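Local coordinates for protein computational Design of Enzyme (Synthetic construct, PDB 3TP4) that is a designed enzyme on a glycosyl hydrolase family 26 scaffold, probably built to carry an activated serine in a catalytic triad, at residues Tyr147-Ala152 and Asp206-Ser211; Phe331-Gly336 and Glu341-Tyr346; Trp217-Gly222 and Asp228-Thr233. All coordinates share one frame; numbering follows the deposited sequence.

Interaction 1: Tyr147-Ala152 and Asp206-Ser211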
loop_
_atom_site.group_PDB
_atom_site.type_symbol
_atom_site.label_atom_id
_atom_site.label_comp_id
_atom_site.label_asym_id
_atom_site.label_seq_id
_atom_site.Cartn_x
_atom_site.Cartn_y
_atom_site.Cartn_z
ATOM N N TYR A 147 -10.845 12.248 -3.818
ATOM C CA TYR A 147 -10.207 11.545 -2.704
ATOM C C TYR A 147 -8.684 11.605 -2.828
ATOM O O TYR A 147 -7.979 11.885 -1.856
ATOM C CB TYR A 147 -10.668 10.096 -2.635
ATOM C CG TYR A 147 -10.409 9.453 -1.289
ATOM C CD1 TYR A 147 -9.351 8.567 -1.104
ATOM C CD2 TYR A 147 -11.219 9.748 -0.199
ATOM C CE1 TYR A 147 -9.116 7.977 0.141
ATOM C CE2 TYR A 147 -10.996 9.173 1.040
ATOM C CZ TYR A 147 -9.945 8.289 1.207
ATOM O OH TYR A 147 -9.735 7.727 2.446
ATOM N N LEU A 148 -8.175 11.354 -4.030
ATOM C CA LEU A 148 -6.733 11.443 -4.271
ATOM C C LEU A 148 -6.170 12.859 -4.078
ATOM O O LEU A 148 -5.071 13.028 -3.538
ATOM C CB LEU A 148 -6.374 10.896 -5.663
ATOM C CG LEU A 148 -6.685 9.406 -5.881
ATOM C CD1 LEU A 148 -6.351 8.937 -7.297
ATOM C CD2 LEU A 148 -5.934 8.565 -4.871
ATOM N N ASP A 149 -6.905 13.873 -4.529
ATOM C CA ASP A 149 -6.494 15.263 -4.294
ATOM C C ASP A 149 -6.218 15.521 -2.808
ATOM O O ASP A 149 -5.244 16.188 -2.448
ATOM C CB ASP A 149 -7.572 16.244 -4.779
ATOM C CG ASP A 149 -7.657 16.337 -6.309
ATOM O OD1 ASP A 149 -6.656 16.036 -6.999
ATOM O OD2 ASP A 149 -8.735 16.728 -6.815
ATOM N N ASP A 150 -7.105 15.024 -1.952
ATOM C CA ASP A 150 -6.943 15.165 -0.514
ATOM C C ASP A 150 -5.667 14.467 -0.054
ATOM O O ASP A 150 -4.933 14.972 0.796
ATOM C CB ASP A 150 -8.153 14.571 0.211
ATOM C CG ASP A 150 -9.371 15.476 0.148
ATOM O OD1 ASP A 150 -9.197 16.682 -0.131
ATOM O OD2 ASP A 150 -10.496 14.982 0.388
ATOM N N ILE A 151 -5.397 13.297 -0.621
ATOM C CA ILE A 151 -4.189 12.565 -0.258
ATOM C C ILE A 151 -2.962 13.358 -0.693
ATOM O O ILE A 151 -1.969 13.439 0.036
ATOM C CB ILE A 151 -4.203 11.135 -0.859
ATOM C CG1 ILE A 151 -5.255 10.287 -0.129
ATOM C CG2 ILE A 151 -2.814 10.482 -0.771
ATOM C CD1 ILE A 151 -5.520 8.937 -0.771
ATOM N N ALA A 152 -3.030 13.960 -1.879
ATOM C CA ALA A 152 -1.927 14.782 -2.358
ATOM C C ALA A 152 -1.717 15.977 -1.413
ATOM O O ALA A 152 -0.585 16.396 -1.152
ATOM C CB ALA A 152 -2.188 15.252 -3.788
ATOM N N ASP A 206 2.317 11.778 -11.322
ATOM C CA ASP A 206 2.502 12.496 -12.581
ATOM C C ASP A 206 1.580 13.693 -12.684
ATOM O O ASP A 206 1.944 14.719 -13.253
ATOM C CB ASP A 206 2.253 11.571 -13.770
ATOM C CG ASP A 206 3.168 10.364 -13.775
ATOM O OD1 ASP A 206 4.350 10.504 -13.411
ATOM O OD2 ASP A 206 2.707 9.271 -14.148
ATOM N N VAL A 207 0.367 13.547 -12.176
ATOM C CA VAL A 207 -0.602 14.627 -12.261
ATOM C C VAL A 207 -0.455 15.626 -11.105
ATOM O O VAL A 207 -0.470 16.828 -11.329
ATOM C CB VAL A 207 -2.054 14.108 -12.353
ATOM C CG1 VAL A 207 -3.035 15.273 -12.270
ATOM C CG2 VAL A 207 -2.271 13.311 -13.666
ATOM N N LYS A 208 -0.299 15.138 -9.875
ATOM C CA LYS A 208 -0.228 16.045 -8.723
ATOM C C LYS A 208 1.198 16.411 -8.298
ATOM O O LYS A 208 1.403 17.375 -7.565
ATOM C CB LYS A 208 -0.998 15.463 -7.532
ATOM C CG LYS A 208 -2.444 15.120 -7.847
ATOM C CD LYS A 208 -3.249 16.354 -8.259
ATOM C CE LYS A 208 -3.392 17.331 -7.096
ATOM N NZ LYS A 208 -4.456 18.342 -7.362
ATOM N N GLY A 209 2.183 15.640 -8.743
ATOM C CA GLY A 209 3.567 15.934 -8.408
ATOM C C GLY A 209 4.006 15.490 -7.020
ATOM O O GLY A 209 4.984 16.006 -6.476
ATOM N N VAL A 210 3.293 14.530 -6.438
ATOM C CA VAL A 210 3.689 13.988 -5.144
ATOM C C VAL A 210 5.083 13.389 -5.252
ATOM O O VAL A 210 5.358 12.596 -6.153
ATOM C CB VAL A 210 2.697 12.916 -4.644
ATOM C CG1 VAL A 210 3.254 12.188 -3.411
ATOM C CG2 VAL A 210 1.356 13.549 -4.342
ATOM N N SER A 211 5.971 13.772 -4.339
ATOM C CA SER A 211 7.356 13.343 -4.436
ATOM C C SER A 211 7.876 12.679 -3.162
ATOM O O SER A 211 9.050 12.321 -3.087
ATOM C CB SER A 211 8.260 14.529 -4.809
ATOM O OG SER A 211 8.260 15.498 -3.774
HETATM O O HOH W 1 -4.581 18.296 -4.024
#

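Interaction 2: Phe331-Gly336 and Glu341-Tyr346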
loop_
_atom_site.group_PDB
_atom_site.type_symbol
_atom_site.label_atom_id
_atom_site.label_comp_id
_atom_site.label_asym_id
_atom_site.label_seq_id
_atom_site.Cartn_x
_atom_site.Cartn_y
_atom_site.Cartn_z
ATOM N N PHE A 331 -4.738 -4.398 19.962
ATOM C CA PHE A 331 -3.810 -5.383 19.416
ATOM C C PHE A 331 -2.447 -5.399 20.095
ATOM O O PHE A 331 -1.741 -6.403 20.038
ATOM C CB PHE A 331 -3.693 -5.210 17.900
ATOM C CG PHE A 331 -4.961 -5.551 17.179
ATOM C CD1 PHE A 331 -5.986 -4.619 17.081
ATOM C CD2 PHE A 331 -5.155 -6.817 16.649
ATOM C CE1 PHE A 331 -7.171 -4.938 16.429
ATOM C CE2 PHE A 331 -6.343 -7.143 15.998
ATOM C CZ PHE A 331 -7.346 -6.205 15.886
ATOM N N VAL A 332 -2.094 -4.289 20.735
ATOM C CA VAL A 332 -0.931 -4.258 21.627
ATOM C C VAL A 332 -1.407 -4.445 23.069
ATOM O O VAL A 332 -2.198 -3.651 23.562
ATOM C CB VAL A 332 -0.152 -2.932 21.499
ATOM C CG1 VAL A 332 0.876 -2.787 22.635
ATOM C CG2 VAL A 332 0.528 -2.823 20.105
ATOM N N PRO A 333 -0.928 -5.500 23.749
ATOM C CA PRO A 333 -1.336 -5.755 25.139
ATOM C C PRO A 333 -1.033 -4.578 26.058
ATOM O O PRO A 333 -0.053 -3.865 25.850
ATOM C CB PRO A 333 -0.477 -6.959 25.552
ATOM C CG PRO A 333 -0.070 -7.605 24.281
ATOM C CD PRO A 333 0.028 -6.507 23.252
ATOM N N VAL A 334 -1.876 -4.386 27.069
ATOM C CA VAL A 334 -1.689 -3.337 28.058
ATOM C C VAL A 334 -1.809 -3.995 29.429
ATOM O O VAL A 334 -2.140 -5.181 29.510
ATOM C CB VAL A 334 -2.711 -2.186 27.871
ATOM C CG1 VAL A 334 -2.540 -1.564 26.498
ATOM C CG2 VAL A 334 -4.136 -2.689 28.044
ATOM N N PRO A 335 -1.484 -3.262 30.505
ATOM C CA PRO A 335 -1.523 -3.932 31.808
ATOM C C PRO A 335 -2.896 -4.559 32.018
ATOM O O PRO A 335 -3.912 -3.950 31.690
ATOM C CB PRO A 335 -1.277 -2.790 32.791
ATOM C CG PRO A 335 -0.452 -1.819 32.013
ATOM C CD PRO A 335 -1.019 -1.868 30.616
ATOM N N GLY A 336 -2.926 -5.780 32.525
ATOM C CA GLY A 336 -4.180 -6.483 32.681
ATOM C C GLY A 336 -4.367 -7.569 31.645
ATOM O O GLY A 336 -5.112 -8.515 31.886
ATOM N N GLU A 341 3.245 -9.634 29.143
ATOM C CA GLU A 341 4.629 -10.053 29.362
ATOM C C GLU A 341 5.283 -10.559 28.076
ATOM O O GLU A 341 6.439 -10.241 27.788
ATOM C CB GLU A 341 4.714 -11.113 30.473
ATOM C CG GLU A 341 6.106 -11.673 30.667
ATOM C CD GLU A 341 6.233 -12.527 31.920
ATOM O OE1 GLU A 341 5.229 -13.163 32.319
ATOM O OE2 GLU A 341 7.341 -12.552 32.508
ATOM N N ASP A 342 4.546 -11.333 27.285
ATOM C CA ASP A 342 5.120 -11.871 26.070
ATOM C C ASP A 342 5.425 -10.755 25.076
ATOM O O ASP A 342 6.451 -10.786 24.398
ATOM C CB ASP A 342 4.205 -12.912 25.422
ATOM C CG ASP A 342 4.884 -13.647 24.269
ATOM O OD1 ASP A 342 5.723 -14.533 24.533
ATOM O OD2 ASP A 342 4.568 -13.357 23.100
ATOM N N PHE A 343 4.536 -9.773 24.985
ATOM C CA PHE A 343 4.776 -8.668 24.070
ATOM C C PHE A 343 6.006 -7.871 24.507
ATOM O O PHE A 343 6.835 -7.494 23.680
ATOM C CB PHE A 343 3.551 -7.752 23.915
ATOM C CG PHE A 343 3.776 -6.636 22.936
ATOM C CD1 PHE A 343 3.723 -6.874 21.574
ATOM C CD2 PHE A 343 4.093 -5.361 23.378
ATOM C CE1 PHE A 343 3.953 -5.860 20.670
ATOM C CE2 PHE A 343 4.330 -4.344 22.478
ATOM C CZ PHE A 343 4.260 -4.593 21.125
ATOM N N GLN A 344 6.135 -7.633 25.804
ATOM C CA GLN A 344 7.333 -6.983 26.332
ATOM C C GLN A 344 8.595 -7.745 25.930
ATOM O O GLN A 344 9.610 -7.134 25.606
ATOM C CB GLN A 344 7.252 -6.861 27.863
ATOM C CG GLN A 344 6.278 -5.778 28.299
ATOM C CD GLN A 344 5.950 -5.822 29.765
ATOM O OE1 GLN A 344 5.837 -6.894 30.366
ATOM N NE2 GLN A 344 5.772 -4.645 30.356
ATOM N N ALA A 345 8.529 -9.077 25.953
ATOM C CA ALA A 345 9.682 -9.902 25.584
ATOM C C ALA A 345 9.948 -9.791 24.087
ATOM O O ALA A 345 11.093 -9.686 23.638
ATOM C CB ALA A 345 9.445 -11.366 25.988
ATOM N N TYR A 346 8.872 -9.841 23.313
ATOM C CA TYR A 346 8.946 -9.571 21.891
ATOM C C TYR A 346 9.658 -8.241 21.621
ATOM O O TYR A 346 10.537 -8.165 20.765
ATOM C CB TYR A 346 7.533 -9.543 21.312
ATOM C CG TYR A 346 7.445 -8.943 19.936
ATOM C CD1 TYR A 346 7.224 -7.582 19.766
ATOM C CD2 TYR A 346 7.575 -9.736 18.803
ATOM C CE1 TYR A 346 7.158 -7.031 18.511
ATOM C CE2 TYR A 346 7.484 -9.198 17.546
ATOM C CZ TYR A 346 7.282 -7.845 17.400
ATOM O OH TYR A 346 7.209 -7.299 16.134
#

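Interaction 3: Trp217-Gly222 and Asp228-Thr233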
loop_
_atom_site.group_PDB
_atom_site.type_symbol
_atom_site.label_atom_id
_atom_site.label_comp_id
_atom_site.label_asym_id
_atom_site.label_seq_id
_atom_site.Cartn_x
_atom_site.Cartn_y
_atom_site.Cartn_z
ATOM N N TRP A 217 2.018 -2.394 -1.695
ATOM C CA TRP A 217 0.934 -3.265 -2.130
ATOM C C TRP A 217 1.084 -4.595 -1.410
ATOM O O TRP A 217 2.152 -5.198 -1.436
ATOM C CB TRP A 217 1.019 -3.507 -3.638
ATOM C CG TRP A 217 0.230 -4.708 -4.137
ATOM C CD1 TRP A 217 -1.105 -4.740 -4.481
ATOM C CD2 TRP A 217 0.736 -6.034 -4.372
ATOM N NE1 TRP A 217 -1.447 -6.014 -4.926
ATOM C CE2 TRP A 217 -0.338 -6.819 -4.856
ATOM C CE3 TRP A 217 1.994 -6.635 -4.213
ATOM C CZ2 TRP A 217 -0.184 -8.167 -5.186
ATOM C CZ3 TRP A 217 2.140 -7.966 -4.534
ATOM C CH2 TRP A 217 1.057 -8.722 -5.019
ATOM N N GLY A 218 0.021 -5.043 -0.757
ATOM C CA GLY A 218 -0.010 -6.376 -0.170
ATOM C C GLY A 218 -1.377 -6.976 -0.441
ATOM O O GLY A 218 -2.390 -6.341 -0.149
ATOM N N PRO A 219 -1.420 -8.190 -1.017
ATOM C CA PRO A 219 -2.705 -8.708 -1.494
ATOM C C PRO A 219 -3.484 -9.495 -0.439
ATOM O O PRO A 219 -4.578 -9.968 -0.738
ATOM C CB PRO A 219 -2.296 -9.624 -2.645
ATOM C CG PRO A 219 -0.973 -10.162 -2.214
ATOM C CD PRO A 219 -0.291 -9.022 -1.466
ATOM N N GLY A 220 -2.935 -9.623 0.764
ATOM C CA GLY A 220 -3.579 -10.407 1.809
ATOM C C GLY A 220 -2.581 -11.379 2.423
ATOM O O GLY A 220 -1.395 -11.077 2.501
ATOM N N GLY A 221 -3.056 -12.548 2.849
ATOM C CA GLY A 221 -2.183 -13.557 3.427
ATOM C C GLY A 221 -2.730 -14.964 3.311
ATOM O O GLY A 221 -3.839 -15.170 2.814
ATOM N N GLY A 222 -1.945 -15.931 3.786
ATOM C CA GLY A 222 -2.317 -17.330 3.734
ATOM C C GLY A 222 -2.310 -17.859 2.317
ATOM O O GLY A 222 -3.321 -18.378 1.842
ATOM N N ASP A 228 1.758 -17.562 -7.833
ATOM C CA ASP A 228 0.764 -17.123 -8.805
ATOM C C ASP A 228 -0.513 -16.646 -8.132
ATOM O O ASP A 228 -1.185 -15.757 -8.642
ATOM C CB ASP A 228 0.461 -18.232 -9.826
ATOM C CG ASP A 228 1.658 -18.566 -10.688
ATOM O OD1 ASP A 228 2.548 -17.696 -10.844
ATOM O OD2 ASP A 228 1.710 -19.699 -11.212
ATOM N N VAL A 229 -0.852 -17.224 -6.985
ATOM C CA VAL A 229 -2.000 -16.739 -6.235
ATOM C C VAL A 229 -1.678 -15.358 -5.615
ATOM O O VAL A 229 -2.458 -14.404 -5.711
ATOM C CB VAL A 229 -2.426 -17.759 -5.157
ATOM C CG1 VAL A 229 -3.609 -17.243 -4.371
ATOM C CG2 VAL A 229 -2.746 -19.121 -5.811
ATOM N N TYR A 230 -0.510 -15.254 -4.993
ATOM C CA TYR A 230 -0.053 -13.988 -4.425
ATOM C C TYR A 230 -0.009 -12.877 -5.476
ATOM O O TYR A 230 -0.411 -11.734 -5.214
ATOM C CB TYR A 230 1.347 -14.180 -3.824
ATOM C CG TYR A 230 1.971 -12.913 -3.231
ATOM C CD1 TYR A 230 1.562 -12.421 -1.998
ATOM C CD2 TYR A 230 2.979 -12.234 -3.907
ATOM C CE1 TYR A 230 2.138 -11.266 -1.441
ATOM C CE2 TYR A 230 3.564 -11.086 -3.365
ATOM C CZ TYR A 230 3.139 -10.611 -2.135
ATOM O OH TYR A 230 3.726 -9.482 -1.598
ATOM N N LEU A 231 0.463 -13.206 -6.672
ATOM C CA LEU A 231 0.625 -12.179 -7.708
ATOM C C LEU A 231 -0.614 -11.875 -8.550
ATOM O O LEU A 231 -0.538 -11.061 -9.466
ATOM C CB LEU A 231 1.786 -12.525 -8.636
ATOM C CG LEU A 231 3.150 -12.595 -7.955
ATOM C CD1 LEU A 231 4.167 -13.177 -8.931
ATOM C CD2 LEU A 231 3.581 -11.215 -7.445
ATOM N N ARG A 232 -1.745 -12.503 -8.245
ATOM C CA ARG A 232 -2.950 -12.296 -9.059
ATOM C C ARG A 232 -3.268 -10.816 -9.298
ATOM O O ARG A 232 -3.604 -10.421 -10.416
ATOM C CB ARG A 232 -4.168 -13.013 -8.454
ATOM C CG ARG A 232 -4.424 -14.390 -9.070
ATOM C CD ARG A 232 -5.336 -15.274 -8.206
ATOM N NE ARG A 232 -6.756 -15.035 -8.458
ATOM C CZ ARG A 232 -7.745 -15.781 -7.969
ATOM N NH1 ARG A 232 -7.480 -16.829 -7.195
ATOM N NH2 ARG A 232 -9.009 -15.479 -8.259
ATOM N N THR A 233 -3.145 -10.000 -8.252
ATOM C CA THR A 233 -3.542 -8.603 -8.329
ATOM C C THR A 233 -2.357 -7.631 -8.386
ATOM O O THR A 233 -2.529 -6.424 -8.200
ATOM C CB THR A 233 -4.454 -8.224 -7.134
ATOM O OG1 THR A 233 -3.709 -8.283 -5.908
ATOM C CG2 THR A 233 -5.647 -9.195 -7.044
#

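Interaction 1: Tyr147-Ala152 and Asp206-Ser211
Ala152 and Val210 bring the two backbones nearest, with 6.3 Å between Ala152 CA and Val210 CA, where helix 141-157 faces the turn that follows helix 190-207. Gly209 is the first residue to leave helical angles there, with a positive phi. At those angles a side chain would press on the carbonyl oxygen of Lys208, so the turn calls for glycine.

The apolar part of the contact centres on one methyl group. Ala152 CB points at the turn and lies 3.9 Å from Lys208 CB. Ala152 CB also meets Val210 CG2 at 4.0 Å. Val210 is buried, and its backbone is also bonded to Leu204 in the preceding helix.

The polar part is a salt bridge. Lys208 NZ donates to Asp149 OD1 over 3.2 Å. The two side chains cross at about a right angle. The ammonium group sits well above the carboxylate plane, 63° out of it. The lysine chain bends at chi2 (-62°) and chi3 (-66°), which folds it back toward helix 141-157 past Ala152. Lys208 CE thereby also passes Asp149 OD1 at 3.5 Å. The same oxygen is hydrogen-bonded to Tyr203 OH, its stronger partner, and Lys208 also touches Tyr203. A water adds a second link: it donates to Asp149 O at 2.7 Å and weakly accepts from Lys208 NZ.

This is packing of neighbouring helices on the outside of a TIM barrel. Leu148 continues it inward onto Phe199, Thr200 and Tyr203. The out-of-plane approach suggests that the lysine contributes mainly general electrostatic attraction, while Tyr203 probably does more to fix the carboxylate. Lys208 is exposed, so solvent would be expected to weaken the charge pairing further.

Interaction 2: Phe331-Gly336 and Glu341-Tyr346
Pro333 and Phe343 make the closest apolar contact, with Pro333 CG 3.6 Å from Phe343 CB. The two side chains cross at about a right angle. Pro333 CD lies 3.8 Å from Phe343 CG, so the proline ring packs against the root of the phenylalanine. Val332 takes the outer part of the ring: its CG1 is 3.8 Å from Phe343 CE2. Phe343 CG stands anti to the backbone N (chi1 -178°), which carries the ring off helix 340-348 toward the loop.

The contact joins this helix to the loop that leads into it from strand 318-321 of the TIM barrel. Here the helix packs on its own incoming connection. Within the loop, Asn324 OD1 accepts from the backbone N of both Phe331 and Val332.

One CH-pi contact adds to the packing. Val332 CG1 lies 4.3 Å from the Phe343 ring centroid, 29° off the normal and off-centre. Phe343 also forms edge-to-face pairs with Phe34 and Phe300. An alanine in place of Phe343 is likely to open a gap between loop and helix, leaving Val332 CG1 and Pro333 CD without the ring they pack on, and Phe34 and Phe300 without this edge-to-face partner.

Interaction 3: Trp217-Gly222 and Asp228-Thr233
Trp217 ends strand 213-217 of the TIM barrel, and its indole packs on Tyr230 of helix 227-230, within the connection to strand 242-249. The aromatic contact is T-shaped. The edge of the indole's six-membered ring points at the face of Tyr230, with centroids 5.1 Å apart and planes at 66°. Trp217 CZ3 comes within 3.6 Å of Tyr230 CE2. Tyr230 CG stands anti to the backbone N (chi1 178°), and the two side chains run past each other in opposite directions. Tyr230 also forms an edge-to-face pair with Phe223.

Apolar packing comes from Pro219, which crosses Tyr230 at about a right angle. Pro219 CD lies 3.3 Å from Tyr230 CE1, a tight contact. The same CD lies over one face of the indole, so the proline touches both aromatic rings. Leu231 CD2 adds a looser contact with Trp217 CH2.

Among the polar groups, Tyr230 OH is bonded outside the contact, to Gly244 O. Trp217 CH2 comes edge-on to within 3.4 Å of Tyr230 O. At the indole edge, nearly in its plane, Trp217 NE1 makes a weak, bent hydrogen bond to Thr233 OG1, 3.4 Å long with an angle of 143° at the hydrogen.

Overall arrangement
From the N terminus, helix 141-157 comes first. Interaction 1 joins it to the turn after helix 190-207, closing a 53-residue span that includes strand 168-174. The chain then runs through strand 213-217 into interaction 3, a short closure with five residues between its segments. Interaction 2 follows much later, where four residues separate the loop after strand 318-321 from helix 340-348. The three follow in series; none nests or crosses. Their centres lie 26 to 38 Å apart, and none touches another. Interaction 1 ties neighbouring outer helices together, whereas interactions 3 and 2 each fold a barrel connection onto itself. Interaction 1 lies across the chain's centre from both others.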